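PDB 7PBG: FAD-binding oxidoreductase from Gulosibacter chungangensis, which oxidises 4-ethylphenol as a flavoprotein oxidase, using a covalently bound FAD cofactor. Local coordinates for residues R179-R193 / E217-M231. Sequence-based numbering, arbitrary orientation.
With FAD (flavin-adenine dinucleotide), chain C.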
loop_
_atom_site.group_PDB
_atom_site.type_symbol
_atom_site.label_atom_id
_atom_site.label_comp_id
_atom_site.label_asym_id
_atom_site.label_seq_id
_atom_site.Cartn_x
_atom_site.Cartn_y
_atom_site.Cartn_z
ATOM N N ARG A 179 4.307 4.145 6.086
ATOM C CA ARG A 179 4.666 5.391 5.376
ATOM C C ARG A 179 3.378 6.113 4.993
ATOM O O ARG A 179 2.531 5.515 4.308
ATOM C CB ARG A 179 5.468 5.030 4.138
ATOM C CG ARG A 179 5.838 6.201 3.226
ATOM C CD ARG A 179 6.260 5.674 1.892
ATOM N NE ARG A 179 5.092 5.180 1.163
ATOM C CZ ARG A 179 5.060 4.150 0.333
ATOM N NH1 ARG A 179 6.158 3.485 0.064
ATOM N NH2 ARG A 179 3.925 3.782 -0.222
ATOM N N CYS A 180 3.269 7.411 5.265
ATOM C CA CYS A 180 2.112 8.174 4.767
ATOM C C CYS A 180 2.436 9.658 4.674
ATOM O O CYS A 180 2.659 10.299 5.714
ATOM C CB CYS A 180 0.914 7.942 5.681
ATOM S SG CYS A 180 -0.606 8.589 4.941
ATOM N N GLY A 181 2.607 10.160 3.479
ATOM C CA GLY A 181 2.827 11.591 3.250
ATOM C C GLY A 181 4.305 11.861 3.097
ATOM O O GLY A 181 5.052 11.777 4.113
ATOM N N MET A 182 4.728 12.256 1.907
ATOM C CA MET A 182 6.144 12.499 1.605
ATOM C C MET A 182 6.240 13.874 0.958
ATOM O O MET A 182 5.341 14.232 0.153
ATOM C CB MET A 182 6.664 11.464 0.602
ATOM C CG MET A 182 6.763 10.103 1.193
ATOM S SD MET A 182 7.047 8.865 -0.080
ATOM C CE MET A 182 8.775 9.168 -0.453
ATOM N N GLU A 183 7.286 14.609 1.306
ATOM C CA GLU A 183 7.728 15.757 0.501
ATOM C C GLU A 183 8.892 15.266 -0.348
ATOM O O GLU A 183 9.828 14.632 0.208
ATOM C CB GLU A 183 8.124 16.931 1.402
ATOM C CG GLU A 183 8.522 18.175 0.615
ATOM C CD GLU A 183 8.821 19.363 1.521
ATOM O OE1 GLU A 183 9.920 19.410 2.060
ATOM O OE2 GLU A 183 7.932 20.201 1.737
ATOM N N VAL A 184 8.846 15.574 -1.638
ATOM C CA VAL A 184 9.803 15.043 -2.616
ATOM C C VAL A 184 10.251 16.199 -3.492
ATOM O O VAL A 184 9.422 16.851 -4.083
ATOM C CB VAL A 184 9.214 13.853 -3.427
ATOM C CG1 VAL A 184 10.221 13.278 -4.380
ATOM C CG2 VAL A 184 8.707 12.747 -2.520
ATOM N N VAL A 185 11.554 16.351 -3.643
ATOM C CA VAL A 185 12.110 17.245 -4.698
ATOM C C VAL A 185 12.263 16.368 -5.924
ATOM O O VAL A 185 13.013 15.393 -5.905
ATOM C CB VAL A 185 13.422 17.897 -4.251
ATOM C CG1 VAL A 185 14.008 18.699 -5.402
ATOM C CG2 VAL A 185 13.211 18.724 -3.013
ATOM N N LEU A 186 11.546 16.723 -6.967
ATOM C CA LEU A 186 11.571 15.993 -8.238
ATOM C C LEU A 186 12.845 16.389 -8.995
ATOM O O LEU A 186 13.553 17.288 -8.572
ATOM C CB LEU A 186 10.312 16.276 -9.056
ATOM C CG LEU A 186 9.010 15.827 -8.398
ATOM C CD1 LEU A 186 7.796 16.375 -9.168
ATOM C CD2 LEU A 186 8.949 14.323 -8.309
ATOM N N ALA A 187 13.104 15.702 -10.082
ATOM C CA ALA A 187 14.386 15.744 -10.833
ATOM C C ALA A 187 14.580 17.081 -11.546
ATOM O O ALA A 187 15.735 17.347 -11.871
ATOM C CB ALA A 187 14.460 14.586 -11.804
ATOM N N ASP A 188 13.555 17.939 -11.636
ATOM C CA ASP A 188 13.647 19.329 -12.155
ATOM C C ASP A 188 13.735 20.348 -11.021
ATOM O O ASP A 188 13.719 21.553 -11.300
ATOM C CB ASP A 188 12.466 19.643 -13.075
ATOM C CG ASP A 188 11.116 19.751 -12.382
ATOM O OD1 ASP A 188 10.951 19.184 -11.267
ATOM O OD2 ASP A 188 10.235 20.389 -12.984
ATOM N N GLY A 189 13.747 19.911 -9.754
ATOM C CA GLY A 189 13.823 20.836 -8.606
ATOM C C GLY A 189 12.459 21.213 -8.038
ATOM O O GLY A 189 12.428 21.951 -7.058
ATOM N N GLU A 190 11.348 20.804 -8.653
ATOM C CA GLU A 190 9.988 21.141 -8.139
ATOM C C GLU A 190 9.696 20.303 -6.883
ATOM O O GLU A 190 9.992 19.069 -6.846
ATOM C CB GLU A 190 8.895 20.854 -9.181
ATOM C CG GLU A 190 8.837 21.871 -10.309
ATOM C CD GLU A 190 8.890 23.327 -9.865
ATOM O OE1 GLU A 190 7.925 23.805 -9.216
ATOM O OE2 GLU A 190 9.908 23.974 -10.132
ATOM N N VAL A 191 9.021 20.916 -5.933
ATOM C CA VAL A 191 8.642 20.200 -4.687
ATOM C C VAL A 191 7.245 19.621 -4.904
ATOM O O VAL A 191 6.296 20.383 -5.269
ATOM C CB VAL A 191 8.691 21.062 -3.422
ATOM C CG1 VAL A 191 8.265 20.257 -2.213
ATOM C CG2 VAL A 191 10.075 21.630 -3.162
ATOM N N LEU A 192 7.119 18.334 -4.587
ATOM C CA LEU A 192 5.844 17.587 -4.634
ATOM C C LEU A 192 5.522 17.156 -3.205
ATOM O O LEU A 192 6.416 16.646 -2.507
ATOM C CB LEU A 192 6.042 16.366 -5.521
ATOM C CG LEU A 192 4.991 15.258 -5.370
ATOM C CD1 LEU A 192 3.711 15.722 -6.037
ATOM C CD2 LEU A 192 5.461 13.950 -6.029
ATOM N N ARG A 193 4.282 17.322 -2.785
ATOM C CA ARG A 193 3.759 16.726 -1.542
ATOM C C ARG A 193 2.717 15.690 -1.947
ATOM O O ARG A 193 1.707 16.050 -2.634
ATOM C CB ARG A 193 3.253 17.822 -0.619
ATOM C CG ARG A 193 4.365 18.676 -0.022
ATOM C CD ARG A 193 3.850 19.666 0.942
ATOM N NE ARG A 193 4.946 20.243 1.721
ATOM C CZ ARG A 193 4.806 20.962 2.825
ATOM N NH1 ARG A 193 3.601 21.243 3.314
ATOM N NH2 ARG A 193 5.897 21.357 3.469
ATOM N N GLU A 217 3.190 7.246 -3.982
ATOM C CA GLU A 217 4.347 7.115 -3.038
ATOM C C GLU A 217 5.173 5.862 -3.382
ATOM O O GLU A 217 6.406 5.889 -3.150
ATOM C CB GLU A 217 3.903 7.027 -1.584
ATOM C CG GLU A 217 3.493 8.390 -1.046
ATOM C CD GLU A 217 2.990 8.456 0.381
ATOM O OE1 GLU A 217 3.161 7.446 1.150
ATOM O OE2 GLU A 217 2.501 9.553 0.754
ATOM N N GLY A 218 4.538 4.794 -3.890
ATOM C CA GLY A 218 5.237 3.568 -4.284
ATOM C C GLY A 218 6.194 3.810 -5.433
ATOM O O GLY A 218 7.167 3.015 -5.577
ATOM N N LEU A 219 6.002 4.878 -6.235
ATOM C CA LEU A 219 6.969 5.197 -7.314
ATOM C C LEU A 219 8.331 5.548 -6.729
ATOM O O LEU A 219 9.318 5.413 -7.440
ATOM C CB LEU A 219 6.508 6.398 -8.121
ATOM C CG LEU A 219 5.356 6.182 -9.070
ATOM C CD1 LEU A 219 5.275 7.397 -9.978
ATOM C CD2 LEU A 219 5.559 4.921 -9.858
ATOM N N PHE A 220 8.386 6.044 -5.503
ATOM C CA PHE A 220 9.662 6.515 -4.911
ATOM C C PHE A 220 10.361 5.378 -4.159
ATOM O O PHE A 220 11.361 5.657 -3.441
ATOM C CB PHE A 220 9.405 7.738 -4.036
ATOM C CG PHE A 220 8.844 8.872 -4.840
ATOM C CD1 PHE A 220 9.599 9.500 -5.816
ATOM C CD2 PHE A 220 7.497 9.186 -4.734
ATOM C CE1 PHE A 220 9.036 10.488 -6.606
ATOM C CE2 PHE A 220 6.957 10.221 -5.476
ATOM C CZ PHE A 220 7.714 10.848 -6.441
ATOM N N GLU A 221 9.891 4.135 -4.250
ATOM C CA GLU A 221 10.591 3.022 -3.581
ATOM C C GLU A 221 11.561 2.342 -4.550
ATOM O O GLU A 221 11.171 1.978 -5.694
ATOM C CB GLU A 221 9.608 2.123 -2.830
ATOM C CG GLU A 221 8.943 1.094 -3.652
ATOM C CD GLU A 221 8.258 0.072 -2.755
ATOM O OE1 GLU A 221 7.867 0.448 -1.629
ATOM O OE2 GLU A 221 8.224 -1.084 -3.150
ATOM N N GLN A 222 12.797 2.206 -4.121
ATOM C CA GLN A 222 13.875 1.549 -4.907
ATOM C C GLN A 222 13.937 2.145 -6.310
ATOM O O GLN A 222 14.026 1.411 -7.314
ATOM C CB GLN A 222 13.639 0.049 -4.995
ATOM C CG GLN A 222 13.785 -0.673 -3.664
ATOM C CD GLN A 222 13.749 -2.175 -3.840
ATOM O OE1 GLN A 222 13.643 -2.668 -4.968
ATOM N NE2 GLN A 222 13.690 -2.923 -2.741
ATOM N N SER A 223 13.909 3.446 -6.391
ATOM C CA SER A 223 13.841 4.104 -7.714
ATOM C C SER A 223 14.694 5.352 -7.672
ATOM O O SER A 223 15.313 5.667 -6.632
ATOM C CB SER A 223 12.384 4.417 -8.053
ATOM O OG SER A 223 11.924 5.391 -7.118
ATOM N N ASN A 224 14.737 6.029 -8.806
ATOM C CA ASN A 224 15.565 7.227 -8.991
ATOM C C ASN A 224 14.685 8.343 -9.586
ATOM O O ASN A 224 15.030 8.943 -10.634
ATOM C CB ASN A 224 16.770 6.815 -9.812
ATOM C CG ASN A 224 16.402 6.076 -11.078
ATOM O OD1 ASN A 224 15.225 5.856 -11.397
ATOM N ND2 ASN A 224 17.441 5.626 -11.785
ATOM N N PHE A 225 13.582 8.682 -8.921
ATOM C CA PHE A 225 12.583 9.623 -9.481
ATOM C C PHE A 225 12.490 10.909 -8.656
ATOM O O PHE A 225 11.999 11.938 -9.152
ATOM C CB PHE A 225 11.208 8.975 -9.548
ATOM C CG PHE A 225 11.105 7.732 -10.387
ATOM C CD1 PHE A 225 12.029 7.435 -11.382
ATOM C CD2 PHE A 225 10.111 6.816 -10.109
ATOM C CE1 PHE A 225 11.886 6.285 -12.141
ATOM C CE2 PHE A 225 9.980 5.661 -10.854
ATOM C CZ PHE A 225 10.868 5.413 -11.868
ATOM N N GLY A 226 13.013 10.903 -7.445
ATOM C CA GLY A 226 12.910 12.103 -6.618
ATOM C C GLY A 226 13.770 11.989 -5.401
ATOM O O GLY A 226 14.290 10.905 -5.129
ATOM N N ILE A 227 13.817 13.069 -4.635
ATOM C CA ILE A 227 14.572 13.156 -3.356
ATOM C C ILE A 227 13.601 13.508 -2.223
ATOM O O ILE A 227 13.021 14.582 -2.209
ATOM C CB ILE A 227 15.752 14.114 -3.495
ATOM C CG1 ILE A 227 16.632 13.738 -4.685
ATOM C CG2 ILE A 227 16.504 14.206 -2.174
ATOM C CD1 ILE A 227 17.726 14.758 -4.966
ATOM N N CYS A 228 13.408 12.594 -1.276
ATOM C CA CYS A 228 12.471 12.787 -0.171
ATOM C C CYS A 228 13.121 13.665 0.938
ATOM O O CYS A 228 14.288 13.437 1.297
ATOM C CB CYS A 228 12.101 11.464 0.425
ATOM S SG CYS A 228 10.813 11.639 1.681
ATOM N N THR A 229 12.406 14.701 1.358
ATOM C CA THR A 229 12.897 15.648 2.396
ATOM C C THR A 229 12.055 15.529 3.663
ATOM O O THR A 229 12.418 16.132 4.691
ATOM C CB THR A 229 12.905 17.051 1.799
ATOM O OG1 THR A 229 11.569 17.360 1.388
ATOM C CG2 THR A 229 13.855 17.132 0.624
ATOM N N ARG A 230 10.965 14.802 3.624
ATOM C CA ARG A 230 10.053 14.687 4.805
ATOM C C ARG A 230 9.176 13.479 4.587
ATOM O O ARG A 230 8.721 13.251 3.415
ATOM C CB ARG A 230 9.235 15.977 4.972
ATOM C CG ARG A 230 8.476 16.001 6.297
ATOM C CD ARG A 230 7.355 17.011 6.361
ATOM N NE ARG A 230 7.888 18.349 6.229
ATOM C CZ ARG A 230 7.381 19.438 6.754
ATOM N NH1 ARG A 230 6.275 19.385 7.482
ATOM N NH2 ARG A 230 8.023 20.576 6.567
ATOM N N MET A 231 8.879 12.717 5.647
ATOM C CA MET A 231 8.054 11.512 5.519
ATOM C C MET A 231 7.264 11.296 6.805
ATOM O O MET A 231 7.859 11.451 7.904
ATOM C CB MET A 231 8.898 10.270 5.259
ATOM C CG MET A 231 8.066 9.020 5.001
ATOM S SD MET A 231 9.106 7.571 4.835
ATOM C CE MET A 231 9.411 7.710 3.077
HETATM P PA FAD C . 19.792 4.927 3.165
HETATM O O1A FAD C . 21.119 4.330 2.827
HETATM O O2A FAD C . 19.743 6.366 3.618
HETATM O O5B FAD C . 18.867 4.791 1.905
HETATM C C5B FAD C . 18.798 3.590 1.150
HETATM C C4B FAD C . 18.433 3.960 -0.267
HETATM O O4B FAD C . 17.102 4.553 -0.316
HETATM C C3B FAD C . 19.330 5.009 -0.943
HETATM O O3B FAD C . 20.511 4.416 -1.476
HETATM C C2B FAD C . 18.377 5.647 -1.967
HETATM O O2B FAD C . 18.304 4.821 -3.114
HETATM C C1B FAD C . 17.067 5.671 -1.186
HETATM N N9A FAD C . 16.861 6.856 -0.394
HETATM C C8A FAD C . 17.085 6.974 0.941
HETATM N N7A FAD C . 16.785 8.159 1.386
HETATM C C5A FAD C . 16.402 8.876 0.278
HETATM C C6A FAD C . 15.921 10.180 0.125
HETATM N N6A FAD C . 15.842 11.055 1.135
HETATM N N1A FAD C . 15.607 10.574 -1.130
HETATM C C2A FAD C . 15.698 9.674 -2.142
HETATM N N3A FAD C . 16.103 8.411 -2.104
HETATM C C4A FAD C . 16.447 8.072 -0.844
HETATM N N1 FAD C . 17.317 -3.993 6.341
HETATM C C2 FAD C . 16.044 -4.104 6.676
HETATM O O2 FAD C . 15.151 -3.487 6.039
HETATM N N3 FAD C . 15.660 -4.807 7.758
HETATM C C4 FAD C . 16.538 -5.521 8.522
HETATM O O4 FAD C . 16.136 -6.093 9.554
HETATM C C4X FAD C . 17.877 -5.474 8.182
HETATM N N5 FAD C . 18.714 -6.171 8.904
HETATM C C5X FAD C . 20.039 -6.095 8.549
HETATM C C6 FAD C . 20.961 -6.814 9.324
HETATM C C7 FAD C . 22.319 -6.753 9.079
HETATM C C7M FAD C . 23.275 -7.535 9.957
HETATM C C8 FAD C . 22.777 -5.933 8.026
HETATM C C8M FAD C . 24.240 -5.836 7.721
HETATM C C9 FAD C . 21.876 -5.249 7.235
HETATM C C9A FAD C . 20.491 -5.293 7.478
HETATM N N10 FAD C . 19.562 -4.568 6.738
HETATM C C10 FAD C . 18.218 -4.626 7.077
HETATM C "C1'" FAD C . 19.971 -3.639 5.653
HETATM C "C2'" FAD C . 20.241 -2.207 6.144
HETATM O "O2'" FAD C . 21.011 -2.213 7.394
HETATM C "C3'" FAD C . 18.983 -1.365 6.441
HETATM O "O3'" FAD C . 18.022 -1.555 5.432
HETATM C "C4'" FAD C . 19.219 0.141 6.611
HETATM O "O4'" FAD C . 18.164 0.718 7.397
HETATM C "C5'" FAD C . 19.310 0.832 5.278
HETATM O "O5'" FAD C . 20.177 1.974 5.326
HETATM P P FAD C . 19.616 3.434 5.644
HETATM O O1P FAD C . 20.762 4.283 6.107
HETATM O O2P FAD C . 18.453 3.249 6.566
HETATM O O3P FAD C . 19.079 3.964 4.234
HETATM O O HOH W 1 1.709 5.264 1.076
HETATM O O HOH W 2 10.032 19.525 4.857
#
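Glu183 OE1 accepts from Thr229 OG1 at 2.7 Å on its anti lone pair, and Thr64 and a water held by Arg230 NE also bond to it. Arg193 grips the other oxygen, OE2, side-on with NE and NH2, so both carboxylate oxygens are engaged. The Thr229 hydroxyl reaches Glu183 because chi1 (59°) sets OG1 between its own backbone N and carbonyl carbon. Strands 179-186 and 226-231 pair antiparallel, with a beta bulge at Thr229, opposite Glu183 and Val184. At the start of strand 179-186, Glu217 OE1 takes Arg179 NE at 3.0 Å on its anti side, the guanidinium and carboxylate planes 81° apart, while OE2 accepts from Gly181 N (2.8 Å) and from Thr194. With an alanine at Arg179, Glu217 OE1 is likely to lose its charged mate, and Met231 CE the aliphatic packing of CG and CD. On the sheet face opposite Glu183, Val184 CG1 lies over the Phe220 ring (CH-pi), 4.1 Å from its centroid, and Met182 CE touches Cys228 SG. Cys228 turns its backbone to the FAD adenine, N donating to N1A (3.0 Å) and O accepting from N6A (2.8 Å); this pairing reads the adenine edge through main-chain atoms, on a strand fixed by its neighbour.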